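Local structure of polysaccharide Lyase Family 6 (Bacteroides cellulosilyticus, 6QPS) at residues I112-I117 with E151-W156; V276-T281 with T301-Y306; A291-I296 with N305-V310. The protein probably cleaves mannuronic acid-rich alginate as a calcium-binding polysaccharide lyase of family 6, folded as a parallel beta-helix. All coordinates share one frame; numbering follows the deposited sequence. Where two conformers were deposited one is given.

Contact 1: I112-I117 with E151-W156; sequences IGHDMI and EGDEYW
H114 stands over one face of the Y155 ring, its edge turned in: CE1 lies 3.2 Å above the ring plane, over the centre, so the six ring carbons share the contact. The pair is an edge-to-face stack with the planes at 54°. With CG anti to the backbone N (chi1 -171°), the imidazole swings toward E151-W156, and both ring nitrogens are engaged. H114 ND1 donates to D115 OD1 at 2.7 Å, the oxygen lying in the imidazole plane while the N-H meets the carboxylate 45° out of its own plane. A water bridges NE2 to D153 OD2 and Y155 OH, so the rotation of the imidazole is fixed from two directions. An alanine here is likely to uncover this face of Y155 and leave D115 OD1 and the bridging water each short of a partner. The backbones run parallel, with the bridge at D115 and Y155: Y155 N donates to H114 O (2.8 Å), M116 N to Y155 O (3.0 Å) and I117 N, by a more bent bond, to W156 O. M116 bends at chi3 to set CE over one face of the W156 indole, a Met-aromatic contact. Y155 OH also bonds R216, and E154 forms a salt bridge with K145. M116, I117 and W156 pack on I137 of strand 131-138, while strand 90-95 adjoins 115-118 through the M116 to L92 backbone bond.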
# COMPACT_ATOMS: atom_id res chain seq x y z
N ILE A 112 13.00 2.93 -19.11
CA ILE A 112 13.13 3.52 -20.44
C ILE A 112 11.93 4.39 -20.75
O ILE A 112 12.06 5.54 -21.18
CB ILE A 112 13.38 2.43 -21.50
CG1 ILE A 112 14.83 1.93 -21.37
CG2 ILE A 112 13.14 3.02 -22.91
CD1 ILE A 112 15.14 0.74 -22.25
N GLY A 113 10.73 3.86 -20.53
CA GLY A 113 9.52 4.65 -20.65
C GLY A 113 8.81 4.82 -19.32
O GLY A 113 9.35 5.43 -18.40
N HIS A 114 7.59 4.29 -19.22
CA HIS A 114 6.73 4.50 -18.06
C HIS A 114 6.93 3.47 -16.97
O HIS A 114 6.70 3.79 -15.80
CB HIS A 114 5.25 4.46 -18.50
CG HIS A 114 4.28 4.89 -17.44
ND1 HIS A 114 3.72 4.02 -16.53
CD2 HIS A 114 3.75 6.11 -17.16
CE1 HIS A 114 2.91 4.68 -15.72
NE2 HIS A 114 2.91 5.95 -16.08
N ASP A 115 7.34 2.25 -17.31
CA ASP A 115 7.27 1.11 -16.39
C ASP A 115 8.62 0.40 -16.33
O ASP A 115 9.07 -0.17 -17.32
CB ASP A 115 6.17 0.14 -16.83
CG ASP A 115 4.85 0.84 -17.05
OD1 ASP A 115 4.35 1.44 -16.08
OD2 ASP A 115 4.33 0.83 -18.19
N MET A 116 9.25 0.40 -15.15
CA MET A 116 10.58 -0.19 -15.04
C MET A 116 10.51 -1.72 -15.05
O MET A 116 11.21 -2.37 -15.84
CB MET A 116 11.30 0.31 -13.79
CG MET A 116 12.78 -0.05 -13.78
SD MET A 116 13.71 0.65 -12.39
CE MET A 116 13.15 -0.40 -11.06
N ILE A 117 9.68 -2.30 -14.18
CA ILE A 117 9.47 -3.75 -14.05
C ILE A 117 7.96 -4.00 -14.16
O ILE A 117 7.18 -3.43 -13.39
CB ILE A 117 10.00 -4.30 -12.72
CG1 ILE A 117 11.49 -3.98 -12.54
CG2 ILE A 117 9.72 -5.80 -12.59
CD1 ILE A 117 12.04 -4.37 -11.16
N GLU A 151 7.03 16.78 -14.28
CA GLU A 151 8.34 16.71 -14.89
C GLU A 151 8.76 15.29 -15.26
O GLU A 151 9.94 15.06 -15.56
CB GLU A 151 9.38 17.32 -13.97
CG GLU A 151 9.31 18.83 -13.91
CD GLU A 151 10.39 19.42 -13.04
OE1 GLU A 151 11.04 18.64 -12.32
OE2 GLU A 151 10.57 20.66 -13.05
N GLY A 152 7.85 14.34 -15.24
CA GLY A 152 8.17 12.98 -15.61
C GLY A 152 7.52 11.99 -14.67
O GLY A 152 7.32 12.26 -13.48
N ASP A 153 7.19 10.82 -15.20
CA ASP A 153 6.44 9.80 -14.48
C ASP A 153 7.02 8.44 -14.80
O ASP A 153 7.19 8.10 -15.98
CB ASP A 153 4.99 9.85 -14.95
CG ASP A 153 3.99 9.59 -13.86
OD1 ASP A 153 4.40 9.42 -12.69
OD2 ASP A 153 2.78 9.57 -14.18
N GLU A 154 7.31 7.66 -13.77
CA GLU A 154 7.74 6.28 -13.99
C GLU A 154 7.30 5.43 -12.80
O GLU A 154 7.32 5.90 -11.66
CB GLU A 154 9.25 6.13 -14.25
CG GLU A 154 10.15 6.62 -13.12
CD GLU A 154 11.63 6.71 -13.51
OE1 GLU A 154 12.01 6.36 -14.66
OE2 GLU A 154 12.42 7.14 -12.64
N TYR A 155 6.86 4.21 -13.08
CA TYR A 155 6.37 3.31 -12.05
C TYR A 155 7.40 2.20 -11.86
O TYR A 155 7.87 1.61 -12.84
CB TYR A 155 5.03 2.67 -12.46
CG TYR A 155 3.80 3.56 -12.48
CD1 TYR A 155 3.87 4.94 -12.44
CD2 TYR A 155 2.53 2.98 -12.53
CE1 TYR A 155 2.72 5.73 -12.44
CE2 TYR A 155 1.40 3.73 -12.55
CZ TYR A 155 1.47 5.11 -12.53
OH TYR A 155 0.32 5.88 -12.57
N TRP A 156 7.70 1.83 -10.61
CA TRP A 156 8.75 0.85 -10.37
C TRP A 156 8.30 -0.58 -10.70
O TRP A 156 8.95 -1.27 -11.50
CB TRP A 156 9.31 0.97 -8.95
CG TRP A 156 10.32 2.10 -8.82
CD1 TRP A 156 10.75 2.94 -9.81
CD2 TRP A 156 11.01 2.51 -7.63
NE1 TRP A 156 11.64 3.85 -9.31
CE2 TRP A 156 11.84 3.58 -7.98
CE3 TRP A 156 11.00 2.06 -6.30
CZ2 TRP A 156 12.66 4.21 -7.05
CZ3 TRP A 156 11.85 2.67 -5.39
CH2 TRP A 156 12.65 3.73 -5.76
O HOH W 1 1.03 7.65 -14.79
O HOH W 2 6.40 -0.78 -13.54

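Contact 2: V276-T281 with T301-Y306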
# COMPACT_ATOMS: atom_id res chain seq x y z
N VAL A 276 -11.50 -4.89 3.27
CA VAL A 276 -11.38 -5.43 4.62
C VAL A 276 -10.06 -4.93 5.21
O VAL A 276 -8.99 -5.23 4.67
CB VAL A 276 -11.51 -6.96 4.62
CG1 VAL A 276 -11.30 -7.53 6.02
CG2 VAL A 276 -12.88 -7.41 4.04
N ILE A 277 -10.15 -4.17 6.31
CA ILE A 277 -9.03 -3.42 6.88
C ILE A 277 -8.88 -3.91 8.32
O ILE A 277 -9.62 -3.48 9.21
CB ILE A 277 -9.30 -1.91 6.84
CG1 ILE A 277 -9.83 -1.45 5.46
CG2 ILE A 277 -8.07 -1.15 7.21
CD1 ILE A 277 -8.89 -1.65 4.31
N GLU A 278 -7.89 -4.78 8.57
CA GLU A 278 -7.78 -5.50 9.84
C GLU A 278 -6.41 -5.32 10.49
O GLU A 278 -5.38 -5.64 9.89
CB GLU A 278 -8.00 -7.02 9.63
CG GLU A 278 -9.44 -7.42 9.30
CD GLU A 278 -9.57 -8.86 8.82
OE1 GLU A 278 -8.60 -9.40 8.25
OE2 GLU A 278 -10.66 -9.46 8.99
N SER A 279 -6.41 -4.87 11.72
CA SER A 279 -5.25 -4.99 12.62
C SER A 279 -4.02 -4.25 12.12
O SER A 279 -2.90 -4.65 12.42
CB SER A 279 -4.88 -6.45 12.91
OG SER A 279 -6.00 -7.19 13.41
N ASN A 280 -4.22 -3.14 11.40
CA ASN A 280 -3.10 -2.28 11.03
C ASN A 280 -2.75 -1.35 12.19
O ASN A 280 -3.56 -1.12 13.08
CB ASN A 280 -3.47 -1.46 9.79
CG ASN A 280 -3.77 -2.34 8.59
OD1 ASN A 280 -2.87 -2.84 7.91
ND2 ASN A 280 -5.05 -2.59 8.34
N THR A 281 -1.52 -0.81 12.16
CA THR A 281 -1.00 0.04 13.22
C THR A 281 -0.34 1.26 12.59
O THR A 281 0.43 1.14 11.64
CB THR A 281 0.03 -0.75 14.05
OG1 THR A 281 -0.55 -1.99 14.49
CG2 THR A 281 0.49 0.04 15.28
N THR A 301 -15.23 -3.31 5.98
CA THR A 301 -15.16 -3.75 7.38
C THR A 301 -13.80 -3.33 7.94
O THR A 301 -12.76 -3.69 7.38
CB THR A 301 -15.38 -5.26 7.48
OG1 THR A 301 -16.66 -5.59 6.90
CG2 THR A 301 -15.39 -5.70 8.94
N VAL A 302 -13.82 -2.54 9.02
CA VAL A 302 -12.63 -1.87 9.56
C VAL A 302 -12.53 -2.27 11.04
O VAL A 302 -13.29 -1.76 11.88
CB VAL A 302 -12.77 -0.35 9.42
CG1 VAL A 302 -11.55 0.35 9.97
CG2 VAL A 302 -13.02 0.05 7.96
N TYR A 303 -11.61 -3.19 11.34
CA TYR A 303 -11.55 -3.88 12.63
C TYR A 303 -10.14 -3.93 13.20
O TYR A 303 -9.19 -4.29 12.49
CB TYR A 303 -12.06 -5.32 12.40
CG TYR A 303 -11.83 -6.29 13.53
CD1 TYR A 303 -12.42 -6.06 14.76
CD2 TYR A 303 -11.05 -7.45 13.37
CE1 TYR A 303 -12.22 -6.93 15.82
CE2 TYR A 303 -10.88 -8.34 14.41
CZ TYR A 303 -11.47 -8.07 15.63
OH TYR A 303 -11.30 -8.93 16.70
N ASP A 304 -10.00 -3.65 14.49
CA ASP A 304 -8.76 -3.90 15.25
C ASP A 304 -7.58 -3.04 14.81
O ASP A 304 -6.44 -3.42 15.05
CB ASP A 304 -8.42 -5.41 15.24
CG ASP A 304 -7.39 -5.81 16.29
OD1 ASP A 304 -7.51 -5.34 17.44
OD2 ASP A 304 -6.49 -6.61 15.94
N ASN A 305 -7.82 -1.89 14.19
CA ASN A 305 -6.73 -0.99 13.81
C ASN A 305 -6.39 -0.07 14.97
O ASN A 305 -7.25 0.30 15.76
CB ASN A 305 -7.12 -0.19 12.57
CG ASN A 305 -7.48 -1.10 11.39
OD1 ASN A 305 -6.60 -1.60 10.70
ND2 ASN A 305 -8.78 -1.33 11.19
N TYR A 306 -5.11 0.29 15.06
CA TYR A 306 -4.57 1.09 16.17
C TYR A 306 -3.86 2.29 15.56
O TYR A 306 -2.85 2.12 14.87
CB TYR A 306 -3.60 0.22 16.99
CG TYR A 306 -3.18 0.78 18.34
CD1 TYR A 306 -2.27 1.83 18.43
CD2 TYR A 306 -3.67 0.24 19.53
CE1 TYR A 306 -1.86 2.33 19.66
CE2 TYR A 306 -3.25 0.73 20.76
CZ TYR A 306 -2.36 1.77 20.81
OH TYR A 306 -1.97 2.25 22.06
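N280 and N305 share nearly the same side-chain torsions, CG anti to the carbonyl carbon (chi1 -61° and -57°) and chi2 closely matching, so their amides lie side by side and almost coplanar. The N280 amide therefore donates through ND2 to N305 OD1 at 3.0 Å, nearly in line with the acceptor's C=O. The same oxygen takes a second bond from N280 N (2.9 Å), whose donor lies above the carbonyl plane. At its other end N305 ND2 reaches back to I277 O at 3.0 Å, approaching 55° out of the peptide carbonyl plane; that oxygen also accepts from Y303 N, so both ends of the N305 amide are tied down. Asparagines repeated coil after coil and hydrogen-bonded side by side form an asparagine ladder, a hallmark of parallel beta-helices such as those of the polysaccharide lyases. Here it lies at the turn that follows strand 276-278 in one coil and strand 301-303 in the next, and it runs on in both directions, to N258 through N280 OD1 and to N350, which meets N305 N and V302 O. S279 and D304 hold equivalent places in the two turns, both with positive phi. S279 OG donates to D304 OD2 at 2.6 Å on the lone pair away from the other carboxylate oxygen. Before the turns, I277 N to T301 O and S279 N to Y303 O continue the parallel pairing; after them, Y306 N donates to N280 O. E278 CG lies at the edge of the Y303 ring, and its carboxylate forms a salt bridge with R256.

Contact 3: A291-I296 with N305-V310; sequences AGIRII and NYIKDV
I293 and I307 meet through their CD1 methyls inside a parallel beta-helix, where 291-295 and 306-308 are strands of two different faces that come together at the A291 and V310 end and diverge from there, with both isoleucines pointing into the angle between them; no hydrogen bond joins the segments. Apolar contacts come first. I293 CD1 and I307 CD1 are 4.1 Å apart, each reached by an extended isoleucine arm with CG1 anti to the carbonyl carbon (I293 chi1 -63°). F282 of the neighbouring strand 276-283 touches both isoleucines. Methyl against amide is the second kind: I293 crosses N305 at about a right angle, its CD1 3.9 Å from N305 CG, against an amide already bonded to N280 and I277. The third kind sets side chains against backbone. I307 CG2 lies 4.2 Å from the CA of G292, and a CB modelled on that glycine would fall only 3.1 Å from I307 CD1, so this close approach rests on the missing side chain. V310 lies along the backbone of A291 and G292: its CB is 3.8 Å from A291 N, its CG1 3.9 Å from A291 O, and its CG2 4.0 Å from G292 N.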
# COMPACT_ATOMS: atom_id res chain seq x y z
N ALA A 291 -1.51 10.39 8.88
CA ALA A 291 -2.94 10.13 8.88
C ALA A 291 -3.21 8.65 9.11
O ALA A 291 -2.34 7.80 8.96
CB ALA A 291 -3.59 10.59 7.57
N GLY A 292 -4.48 8.36 9.43
CA GLY A 292 -4.95 6.99 9.62
C GLY A 292 -5.75 6.49 8.42
O GLY A 292 -5.17 6.30 7.34
N ILE A 293 -7.07 6.31 8.57
CA ILE A 293 -7.91 5.61 7.58
C ILE A 293 -8.94 6.58 7.04
O ILE A 293 -9.66 7.23 7.82
CB ILE A 293 -8.58 4.36 8.18
CG1 ILE A 293 -7.52 3.36 8.59
CG2 ILE A 293 -9.53 3.72 7.18
CD1 ILE A 293 -8.00 2.21 9.49
N ARG A 294 -9.01 6.70 5.72
CA ARG A 294 -9.99 7.55 5.04
C ARG A 294 -11.01 6.67 4.33
O ARG A 294 -10.64 5.82 3.51
CB ARG A 294 -9.30 8.49 4.05
CG ARG A 294 -10.19 9.47 3.33
CD ARG A 294 -9.50 10.81 3.11
NE ARG A 294 -8.28 10.77 2.31
CZ ARG A 294 -8.22 11.06 1.01
NH1 ARG A 294 -9.32 11.39 0.35
NH2 ARG A 294 -7.05 11.04 0.37
N ILE A 295 -12.29 6.90 4.62
CA ILE A 295 -13.41 6.09 4.13
C ILE A 295 -14.28 6.89 3.16
O ILE A 295 -14.86 7.92 3.53
CB ILE A 295 -14.25 5.56 5.30
CG1 ILE A 295 -13.41 4.68 6.23
CG2 ILE A 295 -15.49 4.83 4.77
CD1 ILE A 295 -12.87 3.42 5.57
N ILE A 296 -14.34 6.39 1.91
CA ILE A 296 -15.25 6.76 0.83
C ILE A 296 -15.80 5.41 0.34
O ILE A 296 -15.23 4.35 0.63
CB ILE A 296 -14.48 7.52 -0.29
CG1 ILE A 296 -13.78 8.76 0.30
CG2 ILE A 296 -15.36 7.93 -1.48
CD1 ILE A 296 -12.55 9.15 -0.47
N ASN A 305 -7.82 -1.89 14.19
CA ASN A 305 -6.73 -0.99 13.81
C ASN A 305 -6.39 -0.07 14.97
O ASN A 305 -7.25 0.30 15.76
CB ASN A 305 -7.12 -0.19 12.57
CG ASN A 305 -7.48 -1.10 11.39
OD1 ASN A 305 -6.60 -1.60 10.70
ND2 ASN A 305 -8.78 -1.33 11.19
N TYR A 306 -5.11 0.29 15.06
CA TYR A 306 -4.57 1.09 16.17
C TYR A 306 -3.86 2.29 15.56
O TYR A 306 -2.85 2.12 14.87
CB TYR A 306 -3.60 0.22 16.99
CG TYR A 306 -3.18 0.78 18.34
CD1 TYR A 306 -2.27 1.83 18.43
CD2 TYR A 306 -3.67 0.24 19.53
CE1 TYR A 306 -1.86 2.33 19.66
CE2 TYR A 306 -3.25 0.73 20.76
CZ TYR A 306 -2.36 1.77 20.81
OH TYR A 306 -1.97 2.25 22.06
N ILE A 307 -4.41 3.48 15.78
CA ILE A 307 -3.96 4.73 15.15
C ILE A 307 -3.49 5.67 16.25
O ILE A 307 -4.28 6.03 17.13
CB ILE A 307 -5.08 5.38 14.33
CG1 ILE A 307 -5.48 4.43 13.21
CG2 ILE A 307 -4.64 6.68 13.75
CD1 ILE A 307 -6.86 4.59 12.65
N LYS A 308 -2.20 6.02 16.22
CA LYS A 308 -1.57 6.82 17.28
C LYS A 308 -0.85 8.06 16.74
O LYS A 308 -0.00 7.96 15.85
CB LYS A 308 -0.56 5.95 18.06
CG LYS A 308 0.14 6.65 19.22
CD LYS A 308 1.25 5.81 19.86
CE LYS A 308 1.73 6.43 21.15
NZ LYS A 308 2.97 5.76 21.65
N ASP A 309 -1.11 9.20 17.38
CA ASP A 309 -0.35 10.43 17.18
C ASP A 309 -0.24 10.82 15.71
O ASP A 309 0.83 11.22 15.24
CB ASP A 309 1.06 10.33 17.77
CG ASP A 309 1.09 10.18 19.28
OD1 ASP A 309 0.10 10.56 19.98
OD2 ASP A 309 2.13 9.69 19.79
N VAL A 310 -1.35 10.72 14.96
CA VAL A 310 -1.38 11.22 13.58
C VAL A 310 -2.04 12.59 13.59
O VAL A 310 -2.98 12.83 14.35
CB VAL A 310 -2.08 10.26 12.59
CG1 VAL A 310 -1.32 8.94 12.54
CG2 VAL A 310 -3.54 10.02 12.94

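Overall arrangement
Contact 1, on strands 115-118 and 155-159, comes first along the chain and lies alone, its centre about 32 Å from that of contact 2 and about 30 Å from that of contact 3. Contacts 2 and 3, centres about 9 Å apart, both end on strand 301-308; strand 291-295 falls between 276-283 and 301-308 in sequence. They touch where I293 CD1 packs on V302 CG1 and I277 CG2. Contacts 1 and 2 join successive turns of the beta-helix, whereas contact 3 packs two of its faces together where they converge. Contacts 1 and 3 lie on either side of the calcium region without belonging to its site, made by N210, E213, E242 and E244.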